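Local coordinates for protein GDP-perosamine synthase (Caulobacter crescentus, PDB 3BN1) that transfers the amino group of L-glutamate to GDP-4-keto-6-deoxy-D-mannose with the aid of pyridoxal phosphate, making GDP-perosamine for the bacterial O-antigen, at residues 26-31 with 235-240; 118-123 with 149-154; 251-256 with 284-289; 322-327 with 339-344. One frame throughout, in Å; residues are numbered along the deposited sequence.

Overall arrangement
From the N terminus, helix 20-30 waits until residue 235 for its partner, so contact 1 (26-31 with 235-240) closes a long loop that holds the whole seven-stranded mixed sheet. Contact 2 (118-123 with 149-154) falls within that loop and joins two connections on either side of strand 127-130. After contact 1 has closed, contact 3 (251-256 with 284-289) fastens helix 249-266 to the loop entering strand 290-294. Contact 4 (322-327 with 339-344) then closes a short loop before strand 347-350. No contacts cross. Contacts 1 and 2 lie on opposite sides of the chain's centre, about 44 Å apart between centres; contacts 1 and 4 both touch the second subunit.

Contact 1. Residues 26-31 with 235-240; sequences ECMDTT and TNIQAA
The carboxamide of Asn236 meets Cys27 on one face: SG stands well above the amide plane, on the ND2 side, 3.5 Å from Asn236 ND2. The polar edges of the group are engaged elsewhere, ND2 by Trp32 O and OD1, weakly, by Ile40 N, and this fixes the rotation of the amide under the sulfur. With Cys27 SG anti to its own carbonyl carbon (chi1 -60°), the sulfur is set between Asn236 and Ala240, 3.9 Å from Ala240 CB. These residues join the C-terminal turn of helix 20-30 to the first turn of helix 236-247 at the dimer interface, two nearly antiparallel segments whose axes make an angle of 150° and come within 10.2 Å. The second helix starts with a capping box: Gln238 N donates to Thr235 OG1 at 2.9 Å, and Thr235 N returns a bond to Gln238 OE1 from above the plane of that carbonyl. Beside the cysteine, Ile237 brings its CG1 to 3.9 Å from Cys27 CB. The side chains of Ile237 and Met28 cross obliquely, with Ile237 CD1 3.8 Å from Met28 SD. Val24 and Ile241 of the second subunit pack on Met28 and Ile237 respectively.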
loop_
_atom_site.group_PDB
_atom_site.type_symbol
_atom_site.label_atom_id
_atom_site.label_comp_id
_atom_site.label_asym_id
_atom_site.label_seq_id
_atom_site.Cartn_x
_atom_site.Cartn_y
_atom_site.Cartn_z
ATOM N N GLU A 26 17.587 6.182 -13.307
ATOM C CA GLU A 26 16.944 7.234 -14.100
ATOM C C GLU A 26 15.864 7.925 -13.284
ATOM O O GLU A 26 15.702 9.160 -13.369
ATOM C CB GLU A 26 16.335 6.673 -15.384
ATOM C CG GLU A 26 15.657 7.770 -16.222
ATOM C CD GLU A 26 14.784 7.214 -17.340
ATOM O OE1 GLU A 26 15.232 6.216 -17.968
ATOM O OE2 GLU A 26 13.650 7.728 -17.527
ATOM N N CYS A 27 15.118 7.147 -12.493
ATOM C CA CYS A 27 14.045 7.786 -11.718
ATOM C C CYS A 27 14.711 8.713 -10.731
ATOM O O CYS A 27 14.192 9.765 -10.443
ATOM C CB CYS A 27 13.167 6.829 -10.894
ATOM S SG CYS A 27 12.267 5.576 -11.814
ATOM N N MET A 28 15.800 8.258 -10.135
ATOM C CA MET A 28 16.436 9.091 -9.143
ATOM C C MET A 28 17.008 10.363 -9.815
ATOM O O MET A 28 17.055 11.470 -9.231
ATOM C CB MET A 28 17.682 8.348 -8.587
ATOM C CG MET A 28 17.496 7.060 -7.798
ATOM S SD MET A 28 16.252 7.300 -6.435
ATOM C CE MET A 28 17.309 8.247 -5.291
ATOM N N ASP A 29 17.611 10.163 -10.968
ATOM C CA ASP A 29 18.322 11.275 -11.614
ATOM C C ASP A 29 17.359 12.295 -12.167
ATOM O O ASP A 29 17.709 13.459 -12.287
ATOM C CB ASP A 29 19.260 10.743 -12.704
ATOM C CG ASP A 29 20.535 10.168 -12.117
ATOM O OD1 ASP A 29 20.851 10.582 -10.974
ATOM O OD2 ASP A 29 21.190 9.317 -12.763
ATOM N N THR A 30 16.162 11.850 -12.524
ATOM C CA THR A 30 15.155 12.783 -13.037
ATOM C C THR A 30 14.205 13.269 -11.954
ATOM O O THR A 30 13.385 14.117 -12.210
ATOM C CB THR A 30 14.299 12.118 -14.085
ATOM O OG1 THR A 30 13.892 10.827 -13.586
ATOM C CG2 THR A 30 15.123 11.992 -15.387
ATOM N N THR A 31 14.370 12.699 -10.769
ATOM C CA THR A 31 13.553 12.961 -9.580
ATOM C C THR A 31 12.158 12.337 -9.572
ATOM O O THR A 31 11.468 12.446 -8.563
ATOM C CB THR A 31 13.647 14.431 -9.123
ATOM O OG1 THR A 31 12.987 15.271 -10.075
ATOM C CG2 THR A 31 15.122 14.849 -9.002
ATOM N N THR A 235 4.873 3.061 -7.109
ATOM C CA THR A 235 5.821 4.114 -7.420
ATOM C C THR A 235 6.484 3.899 -8.810
ATOM O O THR A 235 6.518 2.773 -9.364
ATOM C CB THR A 235 6.980 4.202 -6.420
ATOM O OG1 THR A 235 7.768 2.967 -6.385
ATOM C CG2 THR A 235 6.442 4.636 -5.082
ATOM N N ASN A 236 7.027 4.986 -9.361
ATOM C CA ASN A 236 7.724 4.935 -10.641
ATOM C C ASN A 236 8.971 4.084 -10.447
ATOM O O ASN A 236 9.422 3.439 -11.394
ATOM C CB ASN A 236 8.131 6.356 -11.085
ATOM C CG ASN A 236 8.433 6.472 -12.604
ATOM O OD1 ASN A 236 7.757 5.883 -13.455
ATOM N ND2 ASN A 236 9.424 7.307 -12.936
ATOM N N ILE A 237 9.558 4.100 -9.250
ATOM C CA ILE A 237 10.743 3.274 -8.961
ATOM C C ILE A 237 10.379 1.776 -9.012
ATOM O O ILE A 237 11.062 1.005 -9.683
ATOM C CB ILE A 237 11.383 3.613 -7.534
ATOM C CG1 ILE A 237 12.243 4.908 -7.647
ATOM C CG2 ILE A 237 12.247 2.409 -7.087
ATOM C CD1 ILE A 237 12.998 5.394 -6.384
ATOM N N GLN A 238 9.268 1.387 -8.372
ATOM C CA GLN A 238 8.831 -0.007 -8.422
ATOM C C GLN A 238 8.501 -0.382 -9.873
ATOM O O GLN A 238 8.781 -1.485 -10.308
ATOM C CB GLN A 238 7.555 -0.233 -7.572
ATOM C CG GLN A 238 7.736 -0.059 -6.046
ATOM C CD GLN A 238 6.450 0.387 -5.341
ATOM O OE1 GLN A 238 6.325 1.545 -4.992
ATOM N NE2 GLN A 238 5.507 -0.520 -5.165
ATOM N N ALA A 239 7.877 0.521 -10.627
ATOM C CA ALA A 239 7.515 0.174 -12.022
ATOM C C ALA A 239 8.782 0.024 -12.873
ATOM O O ALA A 239 8.835 -0.755 -13.845
ATOM C CB ALA A 239 6.575 1.227 -12.672
ATOM N N ALA A 240 9.791 0.818 -12.535
ATOM C CA ALA A 240 11.038 0.747 -13.290
ATOM C C ALA A 240 11.633 -0.657 -13.109
ATOM O O ALA A 240 11.932 -1.351 -14.086
ATOM C CB ALA A 240 12.002 1.884 -12.905
#

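Contact 2. Residues 118-123 with 149-154; sequences KLEALI and ARRHNL
Glu120 reaches Arg151 and His152 with its carboxylate, and three charged or polar bonds gather on it. Arg151 grips it end-on in a two-pronged salt bridge: NH1 donates to Glu120 OE1 at 3.0 Å, almost straight at 177°, and NH2 donates to Glu120 OE2 at 2.6 Å. Both oxygens lie near the guanidinium plane, but the carboxylate is turned 48° against it, so NH1 approaches OE1 from above the carboxylate plane. Arg151 NE forms a further salt bridge with Glu147. The histidine bond adds a second donor to OE2: His152 NE2 comes at 2.6 Å on the anti side while Arg151 NH2 is on the syn side, both from the same face of the carboxylate. Here OE2 sits in the plane of the imidazole, at its edge.

The apolar part is built on the face of the same imidazole. Ile123 CD1 makes a CH-pi contact over it, 3.8 Å from the His152 ring centroid and offset toward the rim, and the tip of the same side chain meets Leu154 CD1 at 3.8 Å. The backbone turns at the end of helix 142-151 in a Schellman motif, with Leu154 N bonded to Ala149 O and Asn153 at positive phi. The motif leads into strand 155-159 and completes the crossover from strand 127-130. Three donors would stabilise the charge of Glu120, while Arg151 is shared with Glu147; the carboxylate would tend to favour a protonated His152, and the adjacent arginine charge would oppose it.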
loop_
_atom_site.group_PDB
_atom_site.type_symbol
_atom_site.label_atom_id
_atom_site.label_comp_id
_atom_site.label_asym_id
_atom_site.label_seq_id
_atom_site.Cartn_x
_atom_site.Cartn_y
_atom_site.Cartn_z
ATOM N N LYS A 118 -16.291 -29.142 -6.915
ATOM C CA LYS A 118 -16.873 -28.890 -5.582
ATOM C C LYS A 118 -17.501 -27.495 -5.532
ATOM O O LYS A 118 -18.112 -27.059 -4.554
ATOM C CB LYS A 118 -15.808 -29.059 -4.483
ATOM C CG LYS A 118 -15.233 -30.465 -4.500
ATOM C CD LYS A 118 -14.664 -30.927 -3.142
ATOM C CE LYS A 118 -15.419 -32.193 -2.651
ATOM N NZ LYS A 118 -14.592 -33.438 -2.444
ATOM N N LEU A 119 -17.371 -26.788 -6.634
ATOM C CA LEU A 119 -17.902 -25.438 -6.657
ATOM C C LEU A 119 -19.412 -25.279 -6.566
ATOM O O LEU A 119 -19.945 -24.485 -5.763
ATOM C CB LEU A 119 -17.453 -24.825 -7.971
ATOM C CG LEU A 119 -16.928 -23.420 -8.207
ATOM C CD1 LEU A 119 -16.115 -22.931 -6.978
ATOM C CD2 LEU A 119 -16.136 -23.508 -9.552
ATOM N N GLU A 120 -20.126 -25.966 -7.457
ATOM C CA GLU A 120 -21.556 -25.698 -7.569
ATOM C C GLU A 120 -22.388 -25.757 -6.345
ATOM O O GLU A 120 -23.274 -24.943 -6.155
ATOM C CB GLU A 120 -22.230 -26.430 -8.715
ATOM C CG GLU A 120 -23.162 -25.491 -9.409
ATOM C CD GLU A 120 -23.589 -26.041 -10.712
ATOM O OE1 GLU A 120 -22.915 -27.007 -11.132
ATOM O OE2 GLU A 120 -24.560 -25.504 -11.286
ATOM N N ALA A 121 -22.090 -26.766 -5.546
ATOM C CA ALA A 121 -22.804 -27.026 -4.326
ATOM C C ALA A 121 -22.509 -25.916 -3.330
ATOM O O ALA A 121 -23.091 -25.880 -2.248
ATOM C CB ALA A 121 -22.293 -28.330 -3.766
ATOM N N LEU A 122 -21.567 -25.034 -3.647
ATOM C CA LEU A 122 -21.269 -23.969 -2.651
ATOM C C LEU A 122 -21.968 -22.661 -3.004
ATOM O O LEU A 122 -21.975 -21.660 -2.223
ATOM C CB LEU A 122 -19.759 -23.699 -2.609
ATOM C CG LEU A 122 -18.977 -24.861 -1.968
ATOM C CD1 LEU A 122 -17.492 -24.441 -2.074
ATOM C CD2 LEU A 122 -19.383 -24.959 -0.555
ATOM N N ILE A 123 -22.515 -22.676 -4.217
ATOM C CA ILE A 123 -23.212 -21.476 -4.722
ATOM C C ILE A 123 -24.521 -21.259 -3.960
ATOM O O ILE A 123 -25.219 -22.225 -3.700
ATOM C CB ILE A 123 -23.341 -21.398 -6.292
ATOM C CG1 ILE A 123 -21.943 -21.559 -6.940
ATOM C CG2 ILE A 123 -23.957 -20.049 -6.709
ATOM C CD1 ILE A 123 -21.923 -21.793 -8.485
ATOM N N ALA A 149 -19.484 -20.602 -13.310
ATOM C CA ALA A 149 -19.688 -19.165 -13.067
ATOM C C ALA A 149 -20.682 -18.555 -14.056
ATOM O O ALA A 149 -21.580 -17.807 -13.670
ATOM C CB ALA A 149 -18.324 -18.380 -13.143
ATOM N N ARG A 150 -20.535 -18.888 -15.328
ATOM C CA ARG A 150 -21.433 -18.311 -16.346
ATOM C C ARG A 150 -22.891 -18.717 -16.177
ATOM O O ARG A 150 -23.813 -17.900 -16.349
ATOM C CB ARG A 150 -20.908 -18.556 -17.747
ATOM C CG ARG A 150 -19.478 -18.037 -17.900
ATOM C CD ARG A 150 -18.898 -18.203 -19.309
ATOM N NE ARG A 150 -17.825 -17.222 -19.523
ATOM C CZ ARG A 150 -16.633 -17.459 -20.077
ATOM N NH1 ARG A 150 -16.303 -18.661 -20.518
ATOM N NH2 ARG A 150 -15.765 -16.465 -20.239
ATOM N N ARG A 151 -23.060 -19.952 -15.717
ATOM C CA ARG A 151 -24.343 -20.543 -15.445
ATOM C C ARG A 151 -25.029 -19.856 -14.274
ATOM O O ARG A 151 -26.258 -19.786 -14.250
ATOM C CB ARG A 151 -24.153 -22.033 -15.096
ATOM C CG ARG A 151 -25.266 -22.935 -15.574
ATOM C CD ARG A 151 -24.765 -24.089 -16.437
ATOM N NE ARG A 151 -23.757 -24.903 -15.761
ATOM C CZ ARG A 151 -23.839 -25.315 -14.500
ATOM N NH1 ARG A 151 -22.835 -26.023 -13.970
ATOM N NH2 ARG A 151 -24.901 -24.996 -13.775
ATOM N N HIS A 152 -24.233 -19.363 -13.331
ATOM C CA HIS A 152 -24.738 -18.704 -12.139
ATOM C C HIS A 152 -24.510 -17.220 -12.179
ATOM O O HIS A 152 -24.690 -16.521 -11.191
ATOM C CB HIS A 152 -24.131 -19.337 -10.880
ATOM C CG HIS A 152 -24.520 -20.776 -10.743
ATOM N ND1 HIS A 152 -25.714 -21.162 -10.179
ATOM C CD2 HIS A 152 -23.973 -21.904 -11.265
ATOM C CE1 HIS A 152 -25.863 -22.472 -10.313
ATOM N NE2 HIS A 152 -24.805 -22.952 -10.938
ATOM N N ASN A 153 -24.140 -16.740 -13.348
ATOM C CA ASN A 153 -23.890 -15.322 -13.482
ATOM C C ASN A 153 -23.003 -14.838 -12.355
ATOM O O ASN A 153 -23.361 -13.846 -11.715
ATOM C CB ASN A 153 -25.190 -14.526 -13.429
ATOM C CG ASN A 153 -25.453 -13.785 -14.668
ATOM O OD1 ASN A 153 -24.845 -12.739 -14.909
ATOM N ND2 ASN A 153 -26.376 -14.305 -15.477
ATOM N N LEU A 154 -21.837 -15.456 -12.152
ATOM C CA LEU A 154 -20.876 -14.983 -11.146
ATOM C C LEU A 154 -19.687 -14.411 -11.883
ATOM O O LEU A 154 -19.338 -14.821 -13.007
ATOM C CB LEU A 154 -20.295 -16.164 -10.330
ATOM C CG LEU A 154 -21.505 -16.898 -9.730
ATOM C CD1 LEU A 154 -21.079 -18.170 -9.187
ATOM C CD2 LEU A 154 -22.178 -16.045 -8.645
#

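Contact 3. Residues 251-256 with 284-289; sequences EHLAAR and RHVFWM
Arg256 turns the NH2 end of its guanidinium toward two successive carbonyls of the loop, Phe287 and Trp288. Arg256 NH2 is 2.8 Å from Trp288 O, donating from above that carbonyl plane, and 2.7 Å from Phe287 O in a weak, bent bond of 128°. The arginine chain, extended from CG to NE, runs side by side with Trp288. The rest of the contact is packing round Leu253: its CB lies over one face of the Arg284 guanidinium, 3.6 Å from Arg284 NH2, and Leu253 CD2 makes an apolar contact with Val286 CG1 at 3.8 Å. A water lies between the backbones, 2.9 Å from Val286 O and 3.2 Å from Leu253 O.

In the next shell, Glu257 forms a salt bridge with Arg284 NH2 and so holds the guanidinium against the leucine. Phe287 adopts left-handed backbone angles, and its N donates to His285 ND1 at 3.0 Å; the two side chains of this turn face each other, with Phe287 CE2 over the centre of the imidazole. Trp288 belongs to the 2-oxoglutarate pocket and touches the bound ligand, while its NE1 bonds to the backbone O of Asn187, another pocket residue. By bonding to the carbonyls of Phe287 and Trp288, Arg256 is placed as a second-shell residue, consistent with a part in positioning Trp288. The contact fastens helix 249-266 to the loop that leads into strand 290-294, an inner strand of the four-stranded antiparallel sheet, and Gly137 and Thr167 hold the loop's backbone.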
loop_
_atom_site.group_PDB
_atom_site.type_symbol
_atom_site.label_atom_id
_atom_site.label_comp_id
_atom_site.label_asym_id
_atom_site.label_seq_id
_atom_site.Cartn_x
_atom_site.Cartn_y
_atom_site.Cartn_z
ATOM N N GLU A 251 13.663 -15.221 -20.105
ATOM C CA GLU A 251 14.925 -15.759 -19.557
ATOM C C GLU A 251 14.735 -16.225 -18.145
ATOM O O GLU A 251 15.229 -17.290 -17.766
ATOM C CB GLU A 251 16.024 -14.697 -19.541
ATOM C CG GLU A 251 16.364 -14.110 -20.915
ATOM C CD GLU A 251 15.257 -13.233 -21.507
ATOM O OE1 GLU A 251 14.149 -13.166 -20.918
ATOM O OE2 GLU A 251 15.485 -12.633 -22.588
ATOM N N HIS A 252 14.045 -15.397 -17.363
ATOM C CA HIS A 252 13.711 -15.794 -15.991
ATOM C C HIS A 252 12.956 -17.143 -15.943
ATOM O O HIS A 252 13.317 -18.060 -15.186
ATOM C CB HIS A 252 12.814 -14.724 -15.377
ATOM C CG HIS A 252 13.540 -13.444 -15.089
ATOM N ND1 HIS A 252 14.815 -13.429 -14.566
ATOM C CD2 HIS A 252 13.181 -12.147 -15.230
ATOM C CE1 HIS A 252 15.223 -12.181 -14.420
ATOM N NE2 HIS A 252 14.242 -11.383 -14.800
ATOM N N LEU A 253 11.915 -17.266 -16.772
ATOM C CA LEU A 253 11.127 -18.505 -16.859
ATOM C C LEU A 253 11.969 -19.696 -17.350
ATOM O O LEU A 253 11.864 -20.789 -16.812
ATOM C CB LEU A 253 9.901 -18.322 -17.788
ATOM C CG LEU A 253 8.894 -17.266 -17.298
ATOM C CD1 LEU A 253 7.872 -16.971 -18.352
ATOM C CD2 LEU A 253 8.231 -17.754 -15.965
ATOM N N ALA A 254 12.859 -19.456 -18.306
ATOM C CA ALA A 254 13.698 -20.538 -18.840
ATOM C C ALA A 254 14.630 -21.052 -17.797
ATOM O O ALA A 254 14.904 -22.256 -17.703
ATOM C CB ALA A 254 14.529 -20.070 -20.014
ATOM N N ALA A 255 15.096 -20.104 -17.014
ATOM C CA ALA A 255 15.976 -20.434 -15.941
ATOM C C ALA A 255 15.279 -21.367 -14.966
ATOM O O ALA A 255 15.824 -22.391 -14.540
ATOM C CB ALA A 255 16.344 -19.180 -15.294
ATOM N N ARG A 256 14.060 -21.001 -14.601
ATOM C CA ARG A 256 13.252 -21.811 -13.705
ATOM C C ARG A 256 12.993 -23.165 -14.418
ATOM O O ARG A 256 13.084 -24.235 -13.787
ATOM C CB ARG A 256 11.935 -21.072 -13.347
ATOM C CG ARG A 256 11.795 -20.448 -12.020
ATOM C CD ARG A 256 10.679 -19.395 -12.009
ATOM N NE ARG A 256 10.980 -18.477 -10.916
ATOM C CZ ARG A 256 10.847 -18.821 -9.636
ATOM N NH1 ARG A 256 11.159 -17.989 -8.644
ATOM N NH2 ARG A 256 10.354 -20.019 -9.367
ATOM N N ARG A 284 1.328 -23.978 -19.833
ATOM C CA ARG A 284 2.607 -23.899 -19.118
ATOM C C ARG A 284 2.436 -23.656 -17.644
ATOM O O ARG A 284 1.719 -22.724 -17.223
ATOM C CB ARG A 284 3.383 -22.695 -19.627
ATOM C CG ARG A 284 4.781 -22.601 -19.061
ATOM C CD ARG A 284 5.569 -21.450 -19.674
ATOM N NE ARG A 284 7.024 -21.652 -19.496
ATOM C CZ ARG A 284 7.942 -20.862 -20.057
ATOM N NH1 ARG A 284 7.537 -19.799 -20.747
ATOM N NH2 ARG A 284 9.245 -21.112 -19.940
ATOM N N HIS A 285 3.162 -24.460 -16.883
ATOM C CA HIS A 285 3.232 -24.352 -15.442
ATOM C C HIS A 285 4.575 -23.656 -15.231
ATOM O O HIS A 285 5.648 -24.148 -15.627
ATOM C CB HIS A 285 3.279 -25.749 -14.911
ATOM C CG HIS A 285 3.270 -25.840 -13.429
ATOM N ND1 HIS A 285 3.910 -24.919 -12.626
ATOM C CD2 HIS A 285 2.789 -26.812 -12.610
ATOM C CE1 HIS A 285 3.809 -25.303 -11.369
ATOM N NE2 HIS A 285 3.121 -26.433 -11.324
ATOM N N VAL A 286 4.522 -22.445 -14.697
ATOM C CA VAL A 286 5.725 -21.651 -14.528
ATOM C C VAL A 286 6.583 -21.970 -13.291
ATOM O O VAL A 286 7.726 -21.509 -13.184
ATOM C CB VAL A 286 5.500 -20.156 -14.764
ATOM C CG1 VAL A 286 5.072 -19.873 -16.246
ATOM C CG2 VAL A 286 4.594 -19.598 -13.700
ATOM N N PHE A 287 6.084 -22.831 -12.415
ATOM C CA PHE A 287 6.907 -23.247 -11.288
ATOM C C PHE A 287 7.481 -22.169 -10.355
ATOM O O PHE A 287 8.704 -22.078 -10.097
ATOM C CB PHE A 287 7.955 -24.256 -11.782
ATOM C CG PHE A 287 7.414 -25.655 -11.940
ATOM C CD1 PHE A 287 7.242 -26.487 -10.823
ATOM C CD2 PHE A 287 6.983 -26.117 -13.172
ATOM C CE1 PHE A 287 6.679 -27.802 -10.930
ATOM C CE2 PHE A 287 6.468 -27.422 -13.305
ATOM C CZ PHE A 287 6.289 -28.259 -12.181
ATOM N N TRP A 288 6.569 -21.378 -9.783
ATOM C CA TRP A 288 7.000 -20.406 -8.798
ATOM C C TRP A 288 7.785 -21.185 -7.707
ATOM O O TRP A 288 8.833 -20.752 -7.189
ATOM C CB TRP A 288 5.778 -19.710 -8.182
ATOM C CG TRP A 288 6.266 -18.786 -7.042
ATOM C CD1 TRP A 288 7.313 -17.893 -7.075
ATOM C CD2 TRP A 288 5.700 -18.698 -5.732
ATOM N NE1 TRP A 288 7.453 -17.285 -5.820
ATOM C CE2 TRP A 288 6.447 -17.746 -5.003
ATOM C CE3 TRP A 288 4.706 -19.423 -5.068
ATOM C CZ2 TRP A 288 6.203 -17.484 -3.650
ATOM C CZ3 TRP A 288 4.407 -19.078 -3.734
ATOM C CH2 TRP A 288 5.120 -18.093 -3.067
ATOM N N MET A 289 7.308 -22.392 -7.406
ATOM C CA MET A 289 7.952 -23.269 -6.448
ATOM C C MET A 289 7.698 -24.684 -6.892
ATOM O O MET A 289 6.561 -24.981 -7.314
ATOM C CB MET A 289 7.197 -23.123 -5.136
ATOM C CG MET A 289 7.288 -21.695 -4.645
ATOM S SD MET A 289 8.207 -21.582 -3.162
ATOM C CE MET A 289 6.738 -21.322 -2.146
HETATM O O HOH W 1 9.205 -21.988 -15.620
#

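Contact 4. Residues 322-327 with 339-344; sequences PMHIMP and IAEACG
His324 NE2 donates to Glu341 OE2 at 2.7 Å with an angle of 167° at the hydrogen, a nearly straight His-carboxylate bond. The oxygen uses its anti lone pair and lies in the ring plane, although the carboxylate is turned 34° from that plane and the two side chains cross at about a right angle. Ile325 CG2 lies over one face of the ring, toward the rim. At the other nitrogen ND1 is hydrogen-bonded to Ser85 OG, so both ring nitrogens are engaged and the ring cannot turn freely.

Beside this bond Pro322 is set against the helix backbone. Its CG comes 3.2 Å from Ala340 O and 4.2 Å from Ala340 CB, and Pro322 CD lies 4.2 Å from Gly344 CA, where the lack of a side chain lets the ring come close to the main chain. Asp106 accepts from the amides of Ile339 and Ala340 in the first turn of the helix. Met326 and Pro327 carry the loop on to Trp224 and Pro226 of the second subunit. Helix 338-346 meets Pro322 and His324 of this loop, which follows strand 317-318, through Ala340, Glu341 and Gly344, while its Ala342 and Cys343 touch Arg293 of strand 290-294; Leu104 of strand 101-105 packs against His324, and the helix continues directly into strand 347-350.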
loop_
_atom_site.group_PDB
_atom_site.type_symbol
_atom_site.label_atom_id
_atom_site.label_comp_id
_atom_site.label_asym_id
_atom_site.label_seq_id
_atom_site.Cartn_x
_atom_site.Cartn_y
_atom_site.Cartn_z
ATOM N N PRO A 322 -4.067 -24.461 5.454
ATOM C CA PRO A 322 -5.415 -24.169 5.008
ATOM C C PRO A 322 -6.003 -23.045 5.899
ATOM O O PRO A 322 -5.809 -23.032 7.118
ATOM C CB PRO A 322 -6.130 -25.507 5.223
ATOM C CG PRO A 322 -5.089 -26.551 4.975
ATOM C CD PRO A 322 -3.825 -25.922 5.570
ATOM N N MET A 323 -6.776 -22.156 5.302
ATOM C CA MET A 323 -7.339 -21.042 6.080
ATOM C C MET A 323 -8.100 -21.514 7.299
ATOM O O MET A 323 -8.097 -20.893 8.357
ATOM C CB MET A 323 -8.451 -20.359 5.265
ATOM C CG MET A 323 -7.944 -19.745 3.959
ATOM S SD MET A 323 -6.809 -18.352 4.157
ATOM C CE MET A 323 -5.155 -19.322 4.594
ATOM N N HIS A 324 -8.944 -22.501 7.049
ATOM C CA HIS A 324 -9.875 -22.945 8.079
ATOM C C HIS A 324 -9.154 -23.521 9.288
ATOM O O HIS A 324 -9.786 -23.915 10.265
ATOM C CB HIS A 324 -10.999 -23.906 7.457
ATOM C CG HIS A 324 -10.505 -25.276 7.101
ATOM N ND1 HIS A 324 -9.616 -25.487 6.064
ATOM C CD2 HIS A 324 -10.677 -26.488 7.697
ATOM C CE1 HIS A 324 -9.293 -26.770 6.014
ATOM N NE2 HIS A 324 -9.921 -27.401 6.998
ATOM N N ILE A 325 -7.831 -23.658 9.212
ATOM C CA ILE A 325 -7.181 -24.252 10.378
ATOM C C ILE A 325 -6.456 -23.148 11.112
ATOM O O ILE A 325 -5.815 -23.418 12.104
ATOM C CB ILE A 325 -6.218 -25.443 10.152
ATOM C CG1 ILE A 325 -4.927 -24.983 9.484
ATOM C CG2 ILE A 325 -6.832 -26.482 9.272
ATOM C CD1 ILE A 325 -3.777 -26.080 9.442
ATOM N N MET A 326 -6.558 -21.911 10.649
ATOM C CA MET A 326 -5.903 -20.854 11.396
ATOM C C MET A 326 -6.954 -19.980 12.068
ATOM O O MET A 326 -8.061 -19.937 11.574
ATOM C CB MET A 326 -4.935 -20.066 10.520
ATOM C CG MET A 326 -3.748 -20.903 10.109
ATOM S SD MET A 326 -2.591 -19.964 9.192
ATOM C CE MET A 326 -3.476 -19.595 7.694
ATOM N N PRO A 327 -6.615 -19.266 13.152
ATOM C CA PRO A 327 -7.609 -18.496 13.893
ATOM C C PRO A 327 -8.558 -17.605 13.109
ATOM O O PRO A 327 -9.766 -17.587 13.341
ATOM C CB PRO A 327 -6.756 -17.666 14.845
ATOM C CG PRO A 327 -5.562 -18.565 15.113
ATOM C CD PRO A 327 -5.321 -19.321 13.856
ATOM N N ILE A 339 -8.941 -32.458 1.368
ATOM C CA ILE A 339 -7.760 -32.505 0.508
ATOM C C ILE A 339 -6.834 -31.379 0.921
ATOM O O ILE A 339 -5.642 -31.607 1.115
ATOM C CB ILE A 339 -8.005 -32.437 -1.018
ATOM C CG1 ILE A 339 -8.939 -33.535 -1.540
ATOM C CG2 ILE A 339 -6.659 -32.628 -1.732
ATOM C CD1 ILE A 339 -8.508 -34.953 -1.090
ATOM N N ALA A 340 -7.390 -30.186 1.141
ATOM C CA ALA A 340 -6.556 -29.045 1.554
ATOM C C ALA A 340 -5.781 -29.378 2.866
ATOM O O ALA A 340 -4.601 -29.052 3.030
ATOM C CB ALA A 340 -7.479 -27.813 1.780
ATOM N N GLU A 341 -6.451 -30.025 3.814
ATOM C CA GLU A 341 -5.797 -30.398 5.080
ATOM C C GLU A 341 -4.639 -31.352 4.868
ATOM O O GLU A 341 -3.552 -31.155 5.450
ATOM C CB GLU A 341 -6.797 -31.065 6.020
ATOM C CG GLU A 341 -7.815 -30.072 6.616
ATOM C CD GLU A 341 -9.037 -30.776 7.160
ATOM O OE1 GLU A 341 -9.012 -32.017 7.355
ATOM O OE2 GLU A 341 -10.056 -30.091 7.307
ATOM N N ALA A 342 -4.863 -32.364 4.004
ATOM C CA ALA A 342 -3.834 -33.381 3.668
ATOM C C ALA A 342 -2.618 -32.712 3.001
ATOM O O ALA A 342 -1.455 -32.956 3.349
ATOM C CB ALA A 342 -4.441 -34.456 2.668
ATOM N N CYS A 343 -2.898 -31.828 2.052
ATOM C CA CYS A 343 -1.820 -31.137 1.356
ATOM C C CYS A 343 -1.025 -30.269 2.292
ATOM O O CYS A 343 0.192 -30.227 2.208
ATOM C CB CYS A 343 -2.315 -30.308 0.200
ATOM S SG CYS A 343 -2.980 -31.312 -1.165
ATOM N N GLY A 344 -1.734 -29.604 3.200
ATOM C CA GLY A 344 -1.079 -28.762 4.191
ATOM C C GLY A 344 -0.164 -29.568 5.096
ATOM O O GLY A 344 0.860 -29.069 5.584
#